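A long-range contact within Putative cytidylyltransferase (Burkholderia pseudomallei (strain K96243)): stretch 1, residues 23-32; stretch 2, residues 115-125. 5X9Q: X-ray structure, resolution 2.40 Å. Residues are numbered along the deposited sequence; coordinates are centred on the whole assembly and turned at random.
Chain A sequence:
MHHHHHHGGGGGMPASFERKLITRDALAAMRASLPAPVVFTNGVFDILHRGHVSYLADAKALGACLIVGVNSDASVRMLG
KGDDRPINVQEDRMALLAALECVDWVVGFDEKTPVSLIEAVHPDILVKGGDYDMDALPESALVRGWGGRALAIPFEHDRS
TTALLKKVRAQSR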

ATOM      1  N   THR A  23      -4.798 -15.252  13.376  1.00 36.08           N
ATOM      2  CA  THR A  23      -6.082 -15.439  14.040  1.00 38.59           C
ATOM      3  C   THR A  23      -6.080 -14.844  15.443  1.00 39.18           C
ATOM      4  O   THR A  23      -5.031 -14.725  16.077  1.00 44.05           O
ATOM      5  CB  THR A  23      -6.459 -16.929  14.129  1.00 42.51           C
ATOM      6  OG1 THR A  23      -5.568 -17.600  15.030  1.00 41.91           O
ATOM      7  CG2 THR A  23      -6.373 -17.583  12.758  1.00 28.96           C
ATOM      8  N   ARG A  24      -7.261 -14.471  15.922  1.00 37.61           N
ATOM      9  CA  ARG A  24      -7.400 -13.890  17.244  1.00 38.42           C
ATOM     10  C   ARG A  24      -6.706 -14.760  18.302  1.00 45.98           C
ATOM     11  O   ARG A  24      -6.014 -14.233  19.183  1.00 41.54           O
ATOM     12  CB  ARG A  24      -8.875 -13.669  17.599  1.00 36.58           C
ATOM     13  CG  ARG A  24      -9.040 -13.303  19.069  1.00 43.68           C
ATOM     14  CD  ARG A  24     -10.475 -13.110  19.535  1.00 39.65           C
ATOM     15  NE  ARG A  24     -11.281 -12.336  18.597  1.00 40.50           N
ATOM     16  CZ  ARG A  24     -12.427 -11.747  18.926  1.00 36.70           C
ATOM     17  NH1 ARG A  24     -12.871 -11.806  20.183  1.00 35.80           N
ATOM     18  NH2 ARG A  24     -13.105 -11.064  18.013  1.00 36.61           N
ATOM     19  N   ASP A  25      -6.879 -16.081  18.212  1.00 44.72           N
ATOM     20  CA  ASP A  25      -6.291 -16.996  19.200  1.00 45.61           C
ATOM     21  C   ASP A  25      -4.768 -16.940  19.143  1.00 41.91           C
ATOM     22  O   ASP A  25      -4.091 -16.821  20.172  1.00 45.59           O
ATOM     23  CB  ASP A  25      -6.752 -18.441  18.971  1.00 49.31           C
ATOM     24  CG  ASP A  25      -8.145 -18.710  19.509  1.00 60.07           C
ATOM     25  OD1 ASP A  25      -8.543 -18.057  20.499  1.00 56.48           O
ATOM     26  OD2 ASP A  25      -8.834 -19.590  18.945  1.00 67.06           O
ATOM     27  N   ALA A  26      -4.231 -17.005  17.933  1.00 40.10           N
ATOM     28  CA  ALA A  26      -2.794 -16.930  17.756  1.00 38.17           C
ATOM     29  C   ALA A  26      -2.242 -15.581  18.229  1.00 42.50           C
ATOM     30  O   ALA A  26      -1.227 -15.537  18.915  1.00 48.93           O
ATOM     31  CB  ALA A  26      -2.443 -17.156  16.314  1.00 38.44           C
ATOM     32  N   LEU A  27      -2.937 -14.491  17.921  1.00 39.18           N
ATOM     33  CA  LEU A  27      -2.462 -13.178  18.341  1.00 37.63           C
ATOM     34  C   LEU A  27      -2.513 -13.098  19.859  1.00 38.20           C
ATOM     35  O   LEU A  27      -1.645 -12.485  20.484  1.00 36.92           O
ATOM     36  CB  LEU A  27      -3.270 -12.046  17.705  1.00 37.48           C
ATOM     37  CG  LEU A  27      -2.793 -10.642  18.100  1.00 40.17           C
ATOM     38  CD1 LEU A  27      -1.308 -10.426  17.759  1.00 32.53           C
ATOM     39  CD2 LEU A  27      -3.635  -9.565  17.447  1.00 33.04           C
ATOM     40  N   ALA A  28      -3.541 -13.701  20.452  1.00 39.21           N
ATOM     41  CA  ALA A  28      -3.659 -13.730  21.908  1.00 43.58           C
ATOM     42  C   ALA A  28      -2.489 -14.450  22.601  1.00 40.86           C
ATOM     43  O   ALA A  28      -1.993 -13.992  23.636  1.00 43.42           O
ATOM     44  CB  ALA A  28      -4.972 -14.370  22.303  1.00 47.19           C
ATOM     45  N   ALA A  29      -2.049 -15.568  22.027  1.00 37.65           N
ATOM     46  CA  ALA A  29      -0.916 -16.329  22.560  1.00 35.87           C
ATOM     47  C   ALA A  29       0.411 -15.571  22.457  1.00 43.39           C
ATOM     48  O   ALA A  29       1.286 -15.663  23.322  1.00 36.19           O
ATOM     49  CB  ALA A  29      -0.797 -17.644  21.832  1.00 35.89           C
ATOM     50  N   MET A  30       0.528 -14.813  21.380  1.00 40.82           N
ATOM     51  CA  MET A  30       1.720 -14.069  21.050  1.00 40.08           C
ATOM     52  C   MET A  30       1.824 -12.738  21.799  1.00 38.32           C
ATOM     53  O   MET A  30       2.919 -12.186  21.927  1.00 39.63           O
ATOM     54  CB  MET A  30       1.707 -13.819  19.545  1.00 38.94           C
ATOM     55  CG  MET A  30       2.892 -13.088  18.988  1.00 45.49           C
ATOM     56  SD  MET A  30       2.687 -13.049  17.205  1.00 58.00           S
ATOM     57  CE  MET A  30       3.108 -14.750  16.822  1.00 54.99           C
ATOM     58  N   ARG A  31       0.694 -12.260  22.323  1.00 37.78           N
ATOM     59  CA  ARG A  31       0.600 -10.918  22.901  1.00 34.11           C
ATOM     60  C   ARG A  31       1.715 -10.578  23.887  1.00 35.24           C
ATOM     61  O   ARG A  31       2.300  -9.498  23.828  1.00 29.46           O
ATOM     62  CB  ARG A  31      -0.747 -10.730  23.601  1.00 29.35           C
ATOM     63  CG  ARG A  31      -0.821  -9.434  24.424  1.00 32.99           C
ATOM     64  CD  ARG A  31      -0.705  -8.258  23.472  1.00 33.48           C
ATOM     65  NE  ARG A  31      -0.836  -6.937  24.088  1.00 31.96           N
ATOM     66  CZ  ARG A  31       0.157  -6.264  24.653  1.00 30.45           C
ATOM     67  NH1 ARG A  31       1.371  -6.796  24.699  1.00 33.24           N
ATOM     68  NH2 ARG A  31      -0.064  -5.059  25.162  1.00 27.18           N
ATOM     69  N   ALA A  32       2.007 -11.505  24.787  1.00 37.61           N
ATOM     70  CA  ALA A  32       2.976 -11.242  25.839  1.00 36.51           C
ATOM     71  C   ALA A  32       4.383 -11.007  25.270  1.00 39.50           C
ATOM     72  O   ALA A  32       5.200 -10.350  25.910  1.00 42.92           O
ATOM     73  CB  ALA A  32       2.984 -12.386  26.844  1.00 37.60           C
ATOM     74  N   VAL A 115     -14.714  -4.343  20.182  1.00 29.19           N
ATOM     75  CA  VAL A 115     -14.503  -4.384  21.633  1.00 33.09           C
ATOM     76  C   VAL A 115     -13.960  -5.714  22.159  1.00 31.72           C
ATOM     77  O   VAL A 115     -13.012  -5.722  22.941  1.00 35.04           O
ATOM     78  CB  VAL A 115     -15.791  -4.026  22.408  1.00 35.64           C
ATOM     79  CG1 VAL A 115     -15.614  -4.293  23.894  1.00 33.85           C
ATOM     80  CG2 VAL A 115     -16.137  -2.557  22.164  1.00 30.82           C
ATOM     81  N   SER A 116     -14.530  -6.840  21.763  1.00 30.31           N
ATOM     82  CA  SER A 116     -14.012  -8.093  22.312  1.00 31.72           C
ATOM     83  C   SER A 116     -12.661  -8.420  21.679  1.00 31.83           C
ATOM     84  O   SER A 116     -11.829  -9.068  22.316  1.00 34.38           O
ATOM     85  CB  SER A 116     -14.975  -9.272  22.086  1.00 31.42           C
ATOM     86  OG  SER A 116     -14.869  -9.748  20.749  1.00 38.88           O
ATOM     87  N   LEU A 117     -12.438  -8.019  20.425  1.00 28.48           N
ATOM     88  CA  LEU A 117     -11.109  -8.224  19.843  1.00 30.54           C
ATOM     89  C   LEU A 117     -10.074  -7.416  20.654  1.00 29.12           C
ATOM     90  O   LEU A 117      -9.062  -7.960  21.105  1.00 25.43           O
ATOM     91  CB  LEU A 117     -11.067  -7.835  18.363  1.00 23.85           C
ATOM     92  CG  LEU A 117      -9.684  -7.863  17.683  1.00 24.37           C
ATOM     93  CD1 LEU A 117      -8.994  -9.227  17.720  1.00 24.94           C
ATOM     94  CD2 LEU A 117      -9.808  -7.416  16.256  1.00 21.49           C
ATOM     95  N   ILE A 118     -10.378  -6.143  20.897  1.00 25.05           N
ATOM     96  CA  ILE A 118      -9.482  -5.269  21.642  1.00 28.55           C
ATOM     97  C   ILE A 118      -9.238  -5.754  23.060  1.00 34.47           C
ATOM     98  O   ILE A 118      -8.129  -5.606  23.601  1.00 29.62           O
ATOM     99  CB  ILE A 118     -10.024  -3.827  21.674  1.00 29.25           C
ATOM    100  CG1 ILE A 118      -9.886  -3.228  20.272  1.00 27.66           C
ATOM    101  CG2 ILE A 118      -9.257  -2.971  22.705  1.00 22.96           C
ATOM    102  CD1 ILE A 118     -10.415  -1.836  20.124  1.00 27.83           C
ATOM    103  N   GLU A 119     -10.255  -6.369  23.651  1.00 30.29           N
ATOM    104  CA  GLU A 119     -10.105  -6.894  24.989  1.00 35.97           C
ATOM    105  C   GLU A 119      -9.056  -8.008  24.938  1.00 33.57           C
ATOM    106  O   GLU A 119      -8.159  -8.096  25.796  1.00 33.65           O
ATOM    107  CB  GLU A 119     -11.476  -7.368  25.536  1.00 33.20           C
ATOM    108  CG  GLU A 119     -11.451  -8.044  26.915  1.00 40.01           C
ATOM    109  CD  GLU A 119     -12.856  -8.180  27.559  1.00 56.58           C
ATOM    110  OE1 GLU A 119     -13.645  -7.207  27.550  1.00 65.63           O
ATOM    111  OE2 GLU A 119     -13.202  -9.286  28.031  1.00 65.21           O
ATOM    112  N   ALA A 120      -9.131  -8.806  23.884  1.00 31.13           N
ATOM    113  CA  ALA A 120      -8.253  -9.960  23.729  1.00 35.66           C
ATOM    114  C   ALA A 120      -6.817  -9.540  23.401  1.00 33.74           C
ATOM    115  O   ALA A 120      -5.854 -10.141  23.862  1.00 38.01           O
ATOM    116  CB  ALA A 120      -8.822 -10.902  22.642  1.00 29.82           C
ATOM    117  N   VAL A 121      -6.688  -8.499  22.593  1.00 31.44           N
ATOM    118  CA  VAL A 121      -5.397  -8.035  22.126  1.00 28.11           C
ATOM    119  C   VAL A 121      -4.671  -7.180  23.178  1.00 32.50           C
ATOM    120  O   VAL A 121      -3.442  -7.191  23.269  1.00 28.45           O
ATOM    121  CB  VAL A 121      -5.576  -7.220  20.840  1.00 29.12           C
ATOM    122  CG1 VAL A 121      -4.294  -6.464  20.490  1.00 25.81           C
ATOM    123  CG2 VAL A 121      -6.004  -8.144  19.688  1.00 29.76           C
ATOM    124  N   HIS A 122      -5.441  -6.419  23.954  1.00 31.16           N
ATOM    125  CA  HIS A 122      -4.880  -5.584  25.006  1.00 30.05           C
ATOM    126  C   HIS A 122      -3.826  -4.553  24.577  1.00 28.42           C
ATOM    127  O   HIS A 122      -2.753  -4.467  25.179  1.00 27.56           O
ATOM    128  CB  HIS A 122      -4.313  -6.462  26.114  1.00 29.71           C
ATOM    129  CG  HIS A 122      -4.167  -5.764  27.428  1.00 28.42           C
ATOM    130  ND1 HIS A 122      -5.169  -5.737  28.373  1.00 33.78           N
ATOM    131  CD2 HIS A 122      -3.125  -5.082  27.965  1.00 24.63           C
ATOM    132  CE1 HIS A 122      -4.756  -5.065  29.435  1.00 28.00           C
ATOM    133  NE2 HIS A 122      -3.519  -4.658  29.212  1.00 28.55           N
ATOM    134  N   PRO A 123      -4.114  -3.788  23.517  1.00 29.94           N
ATOM    135  CA  PRO A 123      -3.187  -2.718  23.103  1.00 24.83           C
ATOM    136  C   PRO A 123      -2.814  -1.720  24.195  1.00 26.53           C
ATOM    137  O   PRO A 123      -3.616  -1.487  25.080  1.00 23.34           O
ATOM    138  CB  PRO A 123      -3.944  -1.989  21.984  1.00 19.54           C
ATOM    139  CG  PRO A 123      -5.404  -2.146  22.376  1.00 25.73           C
ATOM    140  CD  PRO A 123      -5.492  -3.540  22.981  1.00 21.67           C
ATOM    141  N   ASP A 124      -1.632  -1.119  24.101  1.00 27.31           N
ATOM    142  CA  ASP A 124      -1.274   0.000  24.946  1.00 24.41           C
ATOM    143  C   ASP A 124      -1.813   1.283  24.323  1.00 24.80           C
ATOM    144  O   ASP A 124      -2.095   2.264  25.016  1.00 23.61           O
ATOM    145  CB  ASP A 124       0.247   0.103  25.101  1.00 27.79           C
ATOM    146  CG  ASP A 124       0.854  -1.162  25.649  1.00 31.23           C
ATOM    147  OD1 ASP A 124       0.407  -1.613  26.733  1.00 36.89           O
ATOM    148  OD2 ASP A 124       1.747  -1.728  24.970  1.00 32.62           O
ATOM    149  N   ILE A 125      -1.961   1.294  23.006  1.00 21.84           N
ATOM    150  CA  ILE A 125      -2.420   2.517  22.369  1.00 23.50           C
ATOM    151  C   ILE A 125      -3.469   2.168  21.338  1.00 21.89           C
ATOM    152  O   ILE A 125      -3.256   1.272  20.527  1.00 22.79           O
ATOM    153  CB  ILE A 125      -1.256   3.293  21.691  1.00 23.31           C
ATOM    154  CG1 ILE A 125      -0.158   3.642  22.696  1.00 24.23           C
ATOM    155  CG2 ILE A 125      -1.776   4.542  20.996  1.00 23.70           C
ATOM    156  CD1 ILE A 125       1.077   4.187  22.047  1.00 26.91           C
TER

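Two helices, 24-30 and 115-121, run side by side in roughly the same direction. Their N-to-C directions make an angle of 30°, and the axes come within 9.8 Å of each other at closest. About 456 Å² of surface is buried between the stretches, both sides summed. Two arginines account for most of what the first stretch contributes, and a small apolar contact lies between them in sequence.

Hydrogen bonds dominate the polar part. R24 and R31 are seven residues apart in sequence, and the CA-to-CB bonds of both point toward the other stretch. R24 reaches the start of the second helix. Its chi1 and chi2 are both t, so the chain extends before chi3 turns to m. NH1 of R24 donates to OG of S116 at 2.9 Å, with the hydroxyl at the edge of the guanidinium, near its plane. S116 suits this place because its short side chain, with chi1 p, offers an acceptor there. R24 NH2 is hydrogen-bonded elsewhere in the structure.

R31 works at the other end, where the second helix stops. NH2 of R31 donates to the carbonyl O of H122 at 2.8 Å, with a good angle of 162°. NE of R31 makes two weak hydrogen bonds, to V121 O at 2.7 Å and to H122 O at 3.3 Å. The first is short but bent, at 128°. H122 leaves the helical conformation with positive phi. Both carbonyls lie near the guanidinium plane, at its edge, where the N-H groups point. An arginine suits this site because adjacent nitrogens can serve neighbouring backbone acceptors.

One salt bridge adds to this end. NH2 of R31 forms a long salt bridge with OD2 of D124, at 3.8 Å. The CA-to-CB bond of D124 points sideways, but the carboxylate end comes nearer.

The apolar side-chain contact is between L27 and V121, both buried. CD2 of L27 packs against CG2 of V121 at 3.6 Å. L27 lies between the two arginines in sequence, and its CA-to-CB bond points toward the second stretch. These branched side chains fill space without leaving polar groups unpaired.

The aliphatic part of R24 also packs. Its CD lies 4.2 Å from CB of A120, whose small methyl points toward the first helix. NH2 of R24 lies 3.8 Å from CB of L117, and L117 N lies over one face of the guanidinium. Arginine thus combines a polar tip with a long apolar stem.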